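Local coordinates for protein ICChI, a glycosylated chitinase (Ipomoea carnea, PDB 6IDN) that hydrolyses chitin and also shows lysozyme activity, as a glycosylated TIM-barrel enzyme of glycoside hydrolase family 18, at residues T34-S39 against L76-G81; D92-A97 against A138-I143; G121-I126 against Y178-F183; A156-E161 against Y165-A170; N200-D205 against D212-G217. All coordinates share one frame; numbering follows the deposited sequence.

From the N terminus, interaction 1 comes first, closing the loop between barrel strands 27-36 and 73-80, which are parallel neighbours. Interaction 2 pairs helices 90-103 and 134-148 on the outside of the barrel. It crosses interaction 3 along the chain, because strand 121-126 comes between those helices in the sequence and meets strand 178-182 across the barrel interior. Interaction 4 falls within the span of interaction 3 and is a short loop closure between the end of strand 153-156 and helix 168-171. Interaction 5 follows all of them, bringing helix 196-206 back onto strand 213-219. Hydrogen bonds join neighbours: S77 with D123 links interactions 1 and 3, and H38 with D92 links interactions 1 and 2.

Interaction 1 of 5, residues T34-S39 against L76-G81; sequences TTFGHS and LSLGGG
F36 and T34, where barrel strand 27-36 runs out, meet L78 and G79 in the SxGG sequence typical of family 18, here S77 to G80 on the parallel strand 73-80. The contact belongs to the end of a TIM-barrel strand pair. The alpha carbons of T34 and G79 come within 5.0 Å, yet no hydrogen bond joins the two segments here. T34 and T35 instead form a classic beta bulge opposite I43, and the chain turns a corner at T35. Beyond that corner F36 is directed at strand 73-80. Its CG is wedged between the backbone N and the carbonyl carbon (chi1 60°), which carries the ring across to L78 at roughly a right angle to that side chain. F36 CE2 lies 3.8 Å from L78 CB, and F36 CZ is 3.9 Å from the same carbon. The ring's edge also reaches the backbone, with G79 N 3.9 Å from F36 CE2 and close to the ring plane. Nearby, the methyl T34 CG2 rests 3.8 Å from G79 O. Glycine suits position 79 because at its backbone angles (phi 103°, psi -112°) a beta carbon would be pressed against the carbonyl oxygen of the residue before. Y85 packs against the F36 ring from outside the pair. No polar side-chain atom takes part, so the contact rests on van der Waals packing and the burial of an aromatic ring.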
# COMPACT_ATOMS: atom_id res chain seq x y z
N THR A 34 3.14 11.96 4.35
CA THR A 34 2.89 12.91 3.27
C THR A 34 4.03 13.89 3.03
O THR A 34 4.07 14.50 1.95
CB THR A 34 1.60 13.70 3.52
OG1 THR A 34 1.65 14.38 4.78
CG2 THR A 34 0.41 12.77 3.48
N THR A 35 4.93 14.09 4.00
CA THR A 35 6.18 14.81 3.79
C THR A 35 7.33 13.91 4.19
O THR A 35 7.31 13.34 5.29
CB THR A 35 6.24 16.11 4.60
OG1 THR A 35 5.27 17.05 4.12
CG2 THR A 35 7.64 16.75 4.49
N PHE A 36 8.31 13.76 3.30
CA PHE A 36 9.57 13.08 3.62
C PHE A 36 10.58 13.41 2.54
O PHE A 36 10.23 13.88 1.46
CB PHE A 36 9.41 11.56 3.76
CG PHE A 36 8.90 10.87 2.52
CD1 PHE A 36 9.78 10.46 1.52
CD2 PHE A 36 7.55 10.62 2.36
CE1 PHE A 36 9.32 9.84 0.38
CE2 PHE A 36 7.08 9.97 1.22
CZ PHE A 36 7.97 9.59 0.23
N GLY A 37 11.85 13.17 2.86
CA GLY A 37 12.94 13.39 1.92
C GLY A 37 13.40 14.84 1.91
O GLY A 37 12.82 15.72 2.54
N HIS A 38 14.47 15.07 1.15
CA HIS A 38 15.06 16.39 0.94
C HIS A 38 15.20 17.17 2.25
O HIS A 38 14.91 18.36 2.34
CB HIS A 38 14.30 17.19 -0.15
CG HIS A 38 12.85 17.46 0.13
ND1 HIS A 38 11.85 16.52 -0.04
CD2 HIS A 38 12.21 18.60 0.50
CE1 HIS A 38 10.68 17.05 0.24
NE2 HIS A 38 10.87 18.32 0.56
N SER A 39 15.66 16.45 3.29
CA SER A 39 16.06 17.01 4.58
C SER A 39 14.89 17.55 5.39
O SER A 39 15.10 18.32 6.34
CB SER A 39 17.14 18.09 4.41
OG SER A 39 18.40 17.51 4.13
N LEU A 76 3.32 0.78 6.66
CA LEU A 76 3.21 2.23 6.53
C LEU A 76 3.30 2.61 5.06
O LEU A 76 4.24 2.20 4.37
CB LEU A 76 4.32 2.94 7.30
CG LEU A 76 4.36 4.46 7.06
CD1 LEU A 76 3.17 5.14 7.74
CD2 LEU A 76 5.65 5.08 7.57
N SER A 77 2.34 3.40 4.58
CA SER A 77 2.29 3.81 3.18
C SER A 77 2.90 5.20 3.02
O SER A 77 2.43 6.16 3.63
CB SER A 77 0.87 3.79 2.64
OG SER A 77 0.86 4.00 1.23
N LEU A 78 3.91 5.30 2.15
CA LEU A 78 4.53 6.57 1.78
C LEU A 78 3.74 7.26 0.68
O LEU A 78 3.42 6.65 -0.34
CB LEU A 78 5.95 6.36 1.27
CG LEU A 78 6.90 5.49 2.09
CD1 LEU A 78 8.22 5.36 1.34
CD2 LEU A 78 7.12 6.06 3.50
N GLY A 79 3.49 8.55 0.87
CA GLY A 79 3.09 9.37 -0.26
C GLY A 79 1.62 9.69 -0.32
O GLY A 79 1.09 10.41 0.53
N GLY A 80 0.93 9.15 -1.32
CA GLY A 80 -0.47 9.45 -1.52
C GLY A 80 -0.67 10.63 -2.45
O GLY A 80 0.27 11.20 -3.01
N GLY A 81 -1.94 11.02 -2.58
CA GLY A 81 -2.29 11.96 -3.62
C GLY A 81 -1.84 13.39 -3.36
O GLY A 81 -1.64 14.16 -4.30

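Interaction 2 of 5, residues D92-A97 against A138-I143; sequences DAASVA and AEQLWI
Q140 lies along the flank of helix 92-97 and can be followed outward from its backbone. Its CB, directed at the other helix, sits 3.7 Å from A97 CB. One bond further, Q140 CG comes 3.9 Å from A94 CA and almost as near to the beta carbon of that residue. The chain then bends at chi2 (-73°), which keeps the amide alongside the helix: Q140 CD is 3.9 Å from A94 CB. At the tip, Q140 OE1 is still within 4.1 Å of A94 CB, in a part of the contact that is only partly buried, as suits a polar end group on an aliphatic stem. These two segments belong to consecutive outer helices of the TIM barrel, 90-103 and 134-148, whose axes here approach to 8.6 Å and cross at -44°. Alanines at 94 and 97 permit this close approach, since each offers just a methyl to its neighbour. Deeper toward the barrel, L141 makes the second half of the contact. Its CD2 is 4.0 Å from A97 CB and 3.8 Å from A97 O, while the same leucine also packs on I122 and F124 of strand 121-126 beneath the helices.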
# COMPACT_ATOMS: atom_id res chain seq x y z
N ASP A 92 20.12 10.81 0.49
CA ASP A 92 18.82 11.17 1.05
C ASP A 92 17.94 9.94 1.15
O ASP A 92 17.22 9.75 2.15
CB ASP A 92 18.14 12.22 0.17
CG ASP A 92 16.88 12.81 0.82
OD1 ASP A 92 16.91 13.11 2.04
OD2 ASP A 92 15.87 12.97 0.10
N ALA A 93 18.00 9.08 0.14
CA ALA A 93 17.25 7.83 0.19
C ALA A 93 17.70 6.98 1.37
O ALA A 93 16.86 6.39 2.06
CB ALA A 93 17.40 7.08 -1.13
N ALA A 94 19.01 6.91 1.62
CA ALA A 94 19.47 6.11 2.76
C ALA A 94 19.01 6.73 4.08
O ALA A 94 18.66 6.00 5.02
CB ALA A 94 21.00 5.93 2.74
N SER A 95 18.98 8.06 4.17
CA SER A 95 18.57 8.72 5.40
C SER A 95 17.10 8.49 5.70
O SER A 95 16.71 8.31 6.86
CB SER A 95 18.85 10.23 5.31
OG SER A 95 20.25 10.50 5.31
N VAL A 96 16.26 8.48 4.66
CA VAL A 96 14.83 8.23 4.84
C VAL A 96 14.60 6.77 5.23
O VAL A 96 13.73 6.46 6.06
CB VAL A 96 14.06 8.61 3.57
CG1 VAL A 96 12.62 8.17 3.63
CG2 VAL A 96 14.13 10.12 3.37
N ALA A 97 15.36 5.85 4.64
CA ALA A 97 15.22 4.44 5.02
C ALA A 97 15.52 4.27 6.49
O ALA A 97 14.81 3.55 7.21
CB ALA A 97 16.18 3.57 4.19
N ALA A 138 14.18 1.53 -1.67
CA ALA A 138 13.81 0.12 -1.50
C ALA A 138 15.04 -0.72 -1.16
O ALA A 138 14.97 -1.60 -0.29
CB ALA A 138 13.12 -0.41 -2.75
N GLU A 139 16.15 -0.47 -1.86
CA GLU A 139 17.37 -1.23 -1.61
C GLU A 139 17.90 -0.97 -0.20
O GLU A 139 18.36 -1.90 0.48
CB GLU A 139 18.42 -0.85 -2.67
CG GLU A 139 18.12 -1.50 -4.07
CD GLU A 139 19.00 -0.96 -5.19
OE1 GLU A 139 19.62 0.11 -5.02
OE2 GLU A 139 19.09 -1.63 -6.25
N GLN A 140 17.84 0.27 0.27
CA GLN A 140 18.35 0.55 1.61
C GLN A 140 17.45 -0.03 2.69
O GLN A 140 17.96 -0.47 3.73
CB GLN A 140 18.53 2.05 1.80
CG GLN A 140 19.57 2.67 0.86
CD GLN A 140 21.02 2.34 1.21
OE1 GLN A 140 21.93 2.67 0.46
NE2 GLN A 140 21.24 1.69 2.34
N LEU A 141 16.13 -0.05 2.47
CA LEU A 141 15.24 -0.75 3.41
C LEU A 141 15.52 -2.25 3.42
O LEU A 141 15.48 -2.89 4.48
CB LEU A 141 13.79 -0.49 3.03
CG LEU A 141 13.29 0.91 3.35
CD1 LEU A 141 11.96 1.18 2.65
CD2 LEU A 141 13.12 1.10 4.85
N TRP A 142 15.76 -2.84 2.25
CA TRP A 142 16.08 -4.27 2.18
C TRP A 142 17.32 -4.58 3.01
O TRP A 142 17.35 -5.57 3.75
CB TRP A 142 16.27 -4.65 0.71
CG TRP A 142 16.53 -6.11 0.37
CD1 TRP A 142 15.61 -7.03 -0.06
CD2 TRP A 142 17.81 -6.76 0.31
NE1 TRP A 142 16.23 -8.23 -0.32
CE2 TRP A 142 17.58 -8.10 -0.09
CE3 TRP A 142 19.12 -6.37 0.61
CZ2 TRP A 142 18.61 -9.02 -0.24
CZ3 TRP A 142 20.14 -7.29 0.46
CH2 TRP A 142 19.88 -8.59 0.05
N ILE A 143 18.35 -3.74 2.89
CA ILE A 143 19.56 -3.93 3.69
C ILE A 143 19.25 -3.81 5.18
O ILE A 143 19.74 -4.61 5.98
CB ILE A 143 20.64 -2.93 3.26
CG1 ILE A 143 21.12 -3.27 1.85
CG2 ILE A 143 21.80 -2.94 4.24
CD1 ILE A 143 21.94 -2.15 1.22

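Interaction 3 of 5, residues G121-I126 against Y178-F183; sequences GIDFDI and YVWVQF
D123 and W180, with D125 and Q182 beside them, make a polar contact between side chains in the interior of the TIM barrel, near the centre of the chain. Strands 121-126 and 178-182 are not adjacent, since strand 153-156 runs between them, and the side chains reach across the gap. D123 and D125 belong to the DxxDxDxE catalytic signature of family 18, which ends at E127; its glutamate is the acid in relatives, so the contact is probably part of the active site. The D123 carboxyl carbon stands anti to the backbone N (chi1 173°), carrying the group toward the indole. W180 NE1 approaches D123 OD1 at 2.8 Å in a weak and doubtful hydrogen bond, its N-H angle only 123° and the oxygen, at the indole edge near the ring plane, unsure in place. The other oxygen, D123 OD2, is hydrogen-bonded to S77 OG, its strongest polar partner, and to Y6 OH. Further along, Q182 stretches out beyond CG, and its NE2 makes a long, weak bond of 3.4 Å to D125 OD1. The amide and carboxylate planes there stand 82° apart. D125 OD2 lies close to E127 OE2. Tryptophan and glutamine suit these places because each puts an N-H beside a buried aspartate oxygen. With both cross-strand bonds weak, the orientation of D123 probably owes more to S77 and Y6 than to W180.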
# COMPACT_ATOMS: atom_id res chain seq x y z
N GLY A 121 6.39 -3.45 7.25
CA GLY A 121 7.04 -3.03 6.03
C GLY A 121 6.48 -1.70 5.56
O GLY A 121 5.72 -1.03 6.28
N ILE A 122 6.85 -1.37 4.32
CA ILE A 122 6.68 -0.04 3.75
C ILE A 122 6.00 -0.19 2.41
O ILE A 122 6.47 -0.96 1.55
CB ILE A 122 8.03 0.68 3.60
CG1 ILE A 122 8.72 0.78 4.98
CG2 ILE A 122 7.83 2.06 2.95
CD1 ILE A 122 7.93 1.58 6.01
N ASP A 123 4.90 0.54 2.22
CA ASP A 123 4.16 0.58 0.96
C ASP A 123 4.53 1.87 0.23
O ASP A 123 4.51 2.95 0.83
CB ASP A 123 2.66 0.53 1.23
CG ASP A 123 1.81 0.74 -0.01
OD1 ASP A 123 1.96 -0.05 -0.96
OD2 ASP A 123 0.98 1.67 -0.00
N PHE A 124 4.86 1.76 -1.06
CA PHE A 124 5.31 2.91 -1.86
C PHE A 124 4.12 3.37 -2.70
O PHE A 124 3.90 2.87 -3.80
CB PHE A 124 6.46 2.53 -2.79
CG PHE A 124 7.80 2.33 -2.12
CD1 PHE A 124 7.96 1.49 -1.02
CD2 PHE A 124 8.93 2.93 -2.67
CE1 PHE A 124 9.21 1.30 -0.46
CE2 PHE A 124 10.20 2.73 -2.12
CZ PHE A 124 10.34 1.93 -1.01
N ASP A 125 3.36 4.35 -2.19
CA ASP A 125 2.22 4.89 -2.93
C ASP A 125 2.60 6.25 -3.52
O ASP A 125 2.02 7.28 -3.22
CB ASP A 125 0.99 4.99 -2.03
CG ASP A 125 -0.29 5.29 -2.80
OD1 ASP A 125 -0.27 5.21 -4.05
OD2 ASP A 125 -1.32 5.62 -2.17
N ILE A 126 3.62 6.22 -4.37
CA ILE A 126 4.22 7.43 -4.93
C ILE A 126 3.36 7.89 -6.11
O ILE A 126 3.34 7.24 -7.15
CB ILE A 126 5.67 7.18 -5.35
CG1 ILE A 126 6.47 6.56 -4.19
CG2 ILE A 126 6.33 8.47 -5.84
CD1 ILE A 126 6.32 7.30 -2.85
N TYR A 178 5.23 -7.18 -2.68
CA TYR A 178 3.86 -6.97 -3.10
C TYR A 178 3.83 -5.83 -4.09
O TYR A 178 4.50 -4.82 -3.88
CB TYR A 178 2.93 -6.61 -1.90
CG TYR A 178 2.89 -7.64 -0.79
CD1 TYR A 178 3.80 -7.57 0.25
CD2 TYR A 178 1.97 -8.66 -0.80
CE1 TYR A 178 3.81 -8.49 1.24
CE2 TYR A 178 1.96 -9.60 0.22
CZ TYR A 178 2.90 -9.51 1.22
OH TYR A 178 2.93 -10.41 2.26
N VAL A 179 3.03 -5.97 -5.14
CA VAL A 179 2.74 -4.83 -6.03
C VAL A 179 1.24 -4.90 -6.27
O VAL A 179 0.74 -5.90 -6.78
CB VAL A 179 3.51 -4.87 -7.36
CG1 VAL A 179 3.00 -3.74 -8.26
CG2 VAL A 179 5.02 -4.72 -7.10
N TRP A 180 0.50 -3.87 -5.84
CA TRP A 180 -0.94 -3.77 -6.12
C TRP A 180 -1.12 -2.71 -7.18
O TRP A 180 -0.90 -1.52 -6.92
CB TRP A 180 -1.75 -3.44 -4.86
CG TRP A 180 -1.02 -2.74 -3.76
CD1 TRP A 180 -0.67 -1.42 -3.71
CD2 TRP A 180 -0.61 -3.31 -2.52
NE1 TRP A 180 -0.04 -1.14 -2.52
CE2 TRP A 180 -0.02 -2.27 -1.76
CE3 TRP A 180 -0.71 -4.59 -1.96
CZ2 TRP A 180 0.52 -2.48 -0.52
CZ3 TRP A 180 -0.17 -4.79 -0.67
CH2 TRP A 180 0.43 -3.73 0.02
N VAL A 181 -1.52 -3.13 -8.37
CA VAL A 181 -1.68 -2.24 -9.51
C VAL A 181 -3.05 -1.59 -9.44
O VAL A 181 -4.07 -2.29 -9.35
CB VAL A 181 -1.48 -3.00 -10.83
CG1 VAL A 181 -1.56 -2.02 -11.98
CG2 VAL A 181 -0.15 -3.75 -10.82
N GLN A 182 -3.08 -0.26 -9.47
CA GLN A 182 -4.34 0.47 -9.28
C GLN A 182 -5.08 0.55 -10.61
O GLN A 182 -4.75 1.37 -11.47
CB GLN A 182 -4.08 1.87 -8.72
CG GLN A 182 -3.51 1.90 -7.29
CD GLN A 182 -2.90 3.26 -6.92
OE1 GLN A 182 -2.57 4.04 -7.79
NE2 GLN A 182 -2.74 3.51 -5.63
N PHE A 183 -6.10 -0.28 -10.75
CA PHE A 183 -6.95 -0.27 -11.94
C PHE A 183 -8.16 0.62 -11.66
O PHE A 183 -9.31 0.19 -11.58
CB PHE A 183 -7.36 -1.70 -12.31
CG PHE A 183 -6.28 -2.46 -13.00
CD1 PHE A 183 -6.13 -2.35 -14.37
CD2 PHE A 183 -5.36 -3.22 -12.29
CE1 PHE A 183 -5.12 -3.04 -15.03
CE2 PHE A 183 -4.35 -3.90 -12.95
CZ PHE A 183 -4.23 -3.80 -14.32

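Interaction 4 of 5, residues A156-E161 against Y165-A170; sequences AAPACE and YYLREA. With NAG (2-acetamido-2-deoxy-beta-D-glucopyranose), chain C.
A single methyl, L167 CD1, makes every close contact here, and its nearest neighbours are backbone atoms. It sits 3.5 Å from P158 N and 3.6 Å from A157 C, against the peptide bond joining those two residues. The side chain of P158 adds its CB at 4.0 Å from L167 CD1, and A156 CB lies a little further off, at 4.3 Å. Leucine suits the place because its branched end packs at once on this bend and on F124 and I126 of strand 121-126, while a tertiary proline nitrogen has no N-H to bury. The next residue, R168, leads its guanidinium away from this bend and grips a sugar: its NE and NH2 donate to the acetamido oxygen O7 of N-acetylglucosamine over 3.1 Å and 3.0 Å, with O7 at the guanidinium edge, near its plane. F162 and N172 complete this glycan site, and N172 is probably the attachment point. The whole is a barrel strand-to-helix connection, tied to the next loop by the C160-C189 disulfide.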
# COMPACT_ATOMS: atom_id res chain seq x y z
N ALA A 156 4.46 -1.88 -3.45
CA ALA A 156 4.34 -0.74 -4.35
C ALA A 156 2.92 -0.64 -4.89
O ALA A 156 2.28 -1.66 -5.15
CB ALA A 156 5.31 -0.83 -5.54
N ALA A 157 2.47 0.60 -5.15
CA ALA A 157 1.11 0.87 -5.61
C ALA A 157 1.12 1.71 -6.88
O ALA A 157 0.65 2.86 -6.89
CB ALA A 157 0.31 1.58 -4.50
N PRO A 158 1.62 1.16 -7.98
CA PRO A 158 1.59 1.90 -9.25
C PRO A 158 0.18 1.99 -9.81
O PRO A 158 -0.69 1.19 -9.49
CB PRO A 158 2.49 1.07 -10.17
CG PRO A 158 2.23 -0.36 -9.70
CD PRO A 158 2.09 -0.23 -8.17
N ALA A 159 -0.02 2.96 -10.70
CA ALA A 159 -1.24 2.99 -11.48
C ALA A 159 -1.12 2.02 -12.65
O ALA A 159 -0.04 1.51 -12.96
CB ALA A 159 -1.52 4.42 -11.97
N CYS A 160 -2.25 1.74 -13.32
CA CYS A 160 -2.25 0.59 -14.22
C CYS A 160 -1.55 0.82 -15.56
O CYS A 160 -1.27 -0.16 -16.24
CB CYS A 160 -3.67 0.08 -14.48
SG CYS A 160 -4.94 1.28 -15.03
N GLU A 161 -1.29 2.07 -15.97
CA GLU A 161 -0.66 2.30 -17.27
C GLU A 161 0.83 1.99 -17.13
O GLU A 161 1.55 2.66 -16.39
CB GLU A 161 -0.90 3.73 -17.76
CG GLU A 161 -0.69 3.90 -19.25
CD GLU A 161 -1.32 5.16 -19.80
OE1 GLU A 161 -1.89 5.96 -19.02
OE2 GLU A 161 -1.22 5.36 -21.03
N TYR A 165 5.42 5.92 -14.26
CA TYR A 165 6.49 6.91 -14.16
C TYR A 165 7.13 6.90 -12.79
O TYR A 165 8.37 6.89 -12.66
CB TYR A 165 5.97 8.32 -14.47
CG TYR A 165 6.89 9.42 -13.94
CD1 TYR A 165 8.10 9.72 -14.56
CD2 TYR A 165 6.55 10.16 -12.81
CE1 TYR A 165 8.94 10.72 -14.07
CE2 TYR A 165 7.39 11.17 -12.32
CZ TYR A 165 8.58 11.44 -12.95
OH TYR A 165 9.41 12.45 -12.46
N TYR A 166 6.31 6.91 -11.73
CA TYR A 166 6.86 7.13 -10.40
C TYR A 166 7.58 5.92 -9.87
O TYR A 166 8.57 6.05 -9.15
CB TYR A 166 5.75 7.54 -9.43
CG TYR A 166 5.09 8.82 -9.83
CD1 TYR A 166 5.67 10.05 -9.53
CD2 TYR A 166 3.91 8.81 -10.54
CE1 TYR A 166 5.07 11.23 -9.94
CE2 TYR A 166 3.30 9.98 -10.95
CZ TYR A 166 3.88 11.19 -10.64
OH TYR A 166 3.25 12.34 -11.06
N LEU A 167 7.09 4.72 -10.21
CA LEU A 167 7.52 3.51 -9.55
C LEU A 167 8.22 2.51 -10.46
O LEU A 167 8.60 1.44 -9.98
CB LEU A 167 6.33 2.82 -8.87
CG LEU A 167 5.80 3.59 -7.67
CD1 LEU A 167 4.45 3.04 -7.23
CD2 LEU A 167 6.82 3.52 -6.54
N ARG A 168 8.42 2.82 -11.74
CA ARG A 168 9.00 1.79 -12.61
C ARG A 168 10.39 1.40 -12.13
O ARG A 168 10.72 0.22 -12.11
CB ARG A 168 9.02 2.25 -14.07
CG ARG A 168 9.92 3.37 -14.38
CD ARG A 168 9.72 3.84 -15.82
NE ARG A 168 10.20 2.86 -16.79
CZ ARG A 168 10.21 3.06 -18.10
NH1 ARG A 168 9.74 4.19 -18.62
NH2 ARG A 168 10.68 2.11 -18.91
N GLU A 169 11.20 2.37 -11.68
CA GLU A 169 12.56 2.05 -11.25
C GLU A 169 12.55 1.24 -9.96
O GLU A 169 13.33 0.30 -9.80
CB GLU A 169 13.39 3.32 -11.06
CG GLU A 169 13.76 4.04 -12.34
CD GLU A 169 14.60 5.28 -12.08
OE1 GLU A 169 14.68 5.70 -10.90
OE2 GLU A 169 15.18 5.84 -13.03
N ALA A 170 11.69 1.62 -9.02
CA ALA A 170 11.62 0.87 -7.77
C ALA A 170 11.18 -0.56 -8.04
O ALA A 170 11.79 -1.52 -7.56
CB ALA A 170 10.66 1.58 -6.80
C1 NAG C . 14.33 -2.51 -16.11
C2 NAG C . 13.68 -1.80 -17.30
C3 NAG C . 14.28 -2.30 -18.61
C4 NAG C . 15.80 -2.20 -18.56
C5 NAG C . 16.34 -2.91 -17.32
C6 NAG C . 17.83 -2.77 -17.13
C7 NAG C . 11.36 -1.01 -17.05
C8 NAG C . 9.91 -1.40 -17.05
N2 NAG C . 12.24 -2.00 -17.27
O3 NAG C . 13.79 -1.52 -19.71
O4 NAG C . 16.37 -2.79 -19.73
O5 NAG C . 15.73 -2.33 -16.16
O6 NAG C . 18.27 -3.43 -15.96
O7 NAG C . 11.72 0.15 -16.89

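Interaction 5 of 5, residues N200-D205 against D212-G217; sequences NSWNND and DDLFLG
W202 carries the aromatic part of the contact, receiving L214 over one face of its indole. L214 CD2 stands 3.7 Å from the centroid of the six-membered ring and only 12° off its normal, a CH-pi contact, and L214 CG is also 3.7 Å from W202 CH2. The two side chains come from opposite directions, W202 with CG anti to its own backbone N (chi1 179°), a torsion that points the ring out of the helix and at the strand. Apolar packing continues at L216, whose CB lies 4.0 Å from W202 CZ3. The ring's edge meets backbone: F215 O and L216 N are each 3.7 Å from W202 CZ3, near the ring plane, while L214 O is 3.5 Å from W202 CH2. No hydrogen bond links the segments; the indole N-H of W202 is satisfied by T247 OG1. A large flat residue suits this place because it bridges an 11.2 Å gap between the helix and strand axes. Helix 200-205 runs nearly antiparallel to strand 213-217, at 161°, and belongs to the connecting helix of the beta-alpha-beta unit of strand 178-182, helix 196-206 and strand 213-219, with helix 233-244 packing alongside through I244.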
# COMPACT_ATOMS: atom_id res chain seq x y z
N ASN A 200 -5.76 -7.21 -20.49
CA ASN A 200 -4.60 -7.05 -21.36
C ASN A 200 -3.44 -6.40 -20.61
O ASN A 200 -2.28 -6.83 -20.73
CB ASN A 200 -4.96 -6.23 -22.60
CG ASN A 200 -5.76 -7.04 -23.61
OD1 ASN A 200 -5.82 -8.27 -23.55
ND2 ASN A 200 -6.37 -6.34 -24.57
N SER A 201 -3.72 -5.33 -19.86
CA SER A 201 -2.69 -4.72 -19.03
C SER A 201 -2.10 -5.73 -18.05
O SER A 201 -0.87 -5.87 -17.94
CB SER A 201 -3.29 -3.53 -18.27
OG SER A 201 -2.33 -2.95 -17.40
N TRP A 202 -2.97 -6.43 -17.32
CA TRP A 202 -2.51 -7.44 -16.38
C TRP A 202 -1.64 -8.50 -17.06
O TRP A 202 -0.49 -8.73 -16.66
CB TRP A 202 -3.72 -8.08 -15.70
CG TRP A 202 -3.41 -9.16 -14.71
CD1 TRP A 202 -3.20 -10.47 -14.99
CD2 TRP A 202 -3.31 -9.02 -13.29
NE1 TRP A 202 -2.95 -11.16 -13.82
CE2 TRP A 202 -3.03 -10.29 -12.76
CE3 TRP A 202 -3.42 -7.93 -12.40
CZ2 TRP A 202 -2.86 -10.53 -11.39
CZ3 TRP A 202 -3.27 -8.17 -11.03
CH2 TRP A 202 -2.99 -9.45 -10.54
N ASN A 203 -2.16 -9.11 -18.13
CA ASN A 203 -1.51 -10.28 -18.73
C ASN A 203 -0.27 -9.90 -19.54
O ASN A 203 0.70 -10.67 -19.59
CB ASN A 203 -2.48 -11.02 -19.65
CG ASN A 203 -3.51 -11.80 -18.90
OD1 ASN A 203 -3.23 -12.34 -17.82
ND2 ASN A 203 -4.71 -11.90 -19.48
N ASN A 204 -0.29 -8.75 -20.20
CA ASN A 204 0.77 -8.41 -21.14
C ASN A 204 1.85 -7.53 -20.54
O ASN A 204 3.01 -7.62 -20.97
CB ASN A 204 0.19 -7.73 -22.38
CG ASN A 204 -0.77 -8.62 -23.13
OD1 ASN A 204 -0.69 -9.84 -23.04
ND2 ASN A 204 -1.67 -8.02 -23.91
N ASP A 205 1.50 -6.71 -19.55
CA ASP A 205 2.42 -5.73 -19.00
C ASP A 205 2.81 -6.09 -17.57
O ASP A 205 3.98 -6.35 -17.30
CB ASP A 205 1.81 -4.32 -19.04
CG ASP A 205 1.58 -3.81 -20.47
OD1 ASP A 205 2.24 -4.29 -21.41
OD2 ASP A 205 0.73 -2.90 -20.65
N ASP A 212 6.87 -11.04 -5.86
CA ASP A 212 6.39 -12.33 -5.38
C ASP A 212 4.87 -12.41 -5.42
O ASP A 212 4.32 -13.50 -5.64
CB ASP A 212 6.90 -12.59 -3.96
CG ASP A 212 8.33 -13.05 -3.94
OD1 ASP A 212 8.69 -13.89 -4.80
OD2 ASP A 212 9.11 -12.58 -3.08
N ASP A 213 4.17 -11.30 -5.21
CA ASP A 213 2.71 -11.29 -5.17
C ASP A 213 2.20 -10.08 -5.94
O ASP A 213 2.52 -8.94 -5.58
CB ASP A 213 2.18 -11.25 -3.74
CG ASP A 213 2.32 -12.57 -3.01
OD1 ASP A 213 2.05 -13.64 -3.61
OD2 ASP A 213 2.67 -12.54 -1.81
N LEU A 214 1.40 -10.33 -6.96
CA LEU A 214 0.80 -9.29 -7.79
C LEU A 214 -0.68 -9.21 -7.46
O LEU A 214 -1.39 -10.22 -7.52
CB LEU A 214 1.03 -9.62 -9.28
CG LEU A 214 0.56 -8.58 -10.30
CD1 LEU A 214 1.42 -7.31 -10.21
CD2 LEU A 214 0.57 -9.17 -11.73
N PHE A 215 -1.13 -8.02 -7.06
CA PHE A 215 -2.49 -7.79 -6.59
C PHE A 215 -3.22 -6.89 -7.58
O PHE A 215 -2.63 -5.98 -8.18
CB PHE A 215 -2.53 -7.09 -5.22
CG PHE A 215 -2.34 -8.00 -4.01
CD1 PHE A 215 -1.20 -8.77 -3.86
CD2 PHE A 215 -3.28 -8.00 -2.99
CE1 PHE A 215 -1.00 -9.54 -2.72
CE2 PHE A 215 -3.11 -8.77 -1.84
CZ PHE A 215 -1.97 -9.56 -1.71
N LEU A 216 -4.52 -7.12 -7.71
CA LEU A 216 -5.42 -6.25 -8.48
C LEU A 216 -5.96 -5.17 -7.55
O LEU A 216 -6.73 -5.48 -6.63
CB LEU A 216 -6.55 -7.08 -9.08
CG LEU A 216 -7.59 -6.31 -9.89
CD1 LEU A 216 -7.03 -6.04 -11.27
CD2 LEU A 216 -8.88 -7.10 -10.01
N GLY A 217 -5.60 -3.91 -7.77
CA GLY A 217 -6.07 -2.83 -6.91
C GLY A 217 -7.35 -2.22 -7.45
O GLY A 217 -7.43 -1.87 -8.63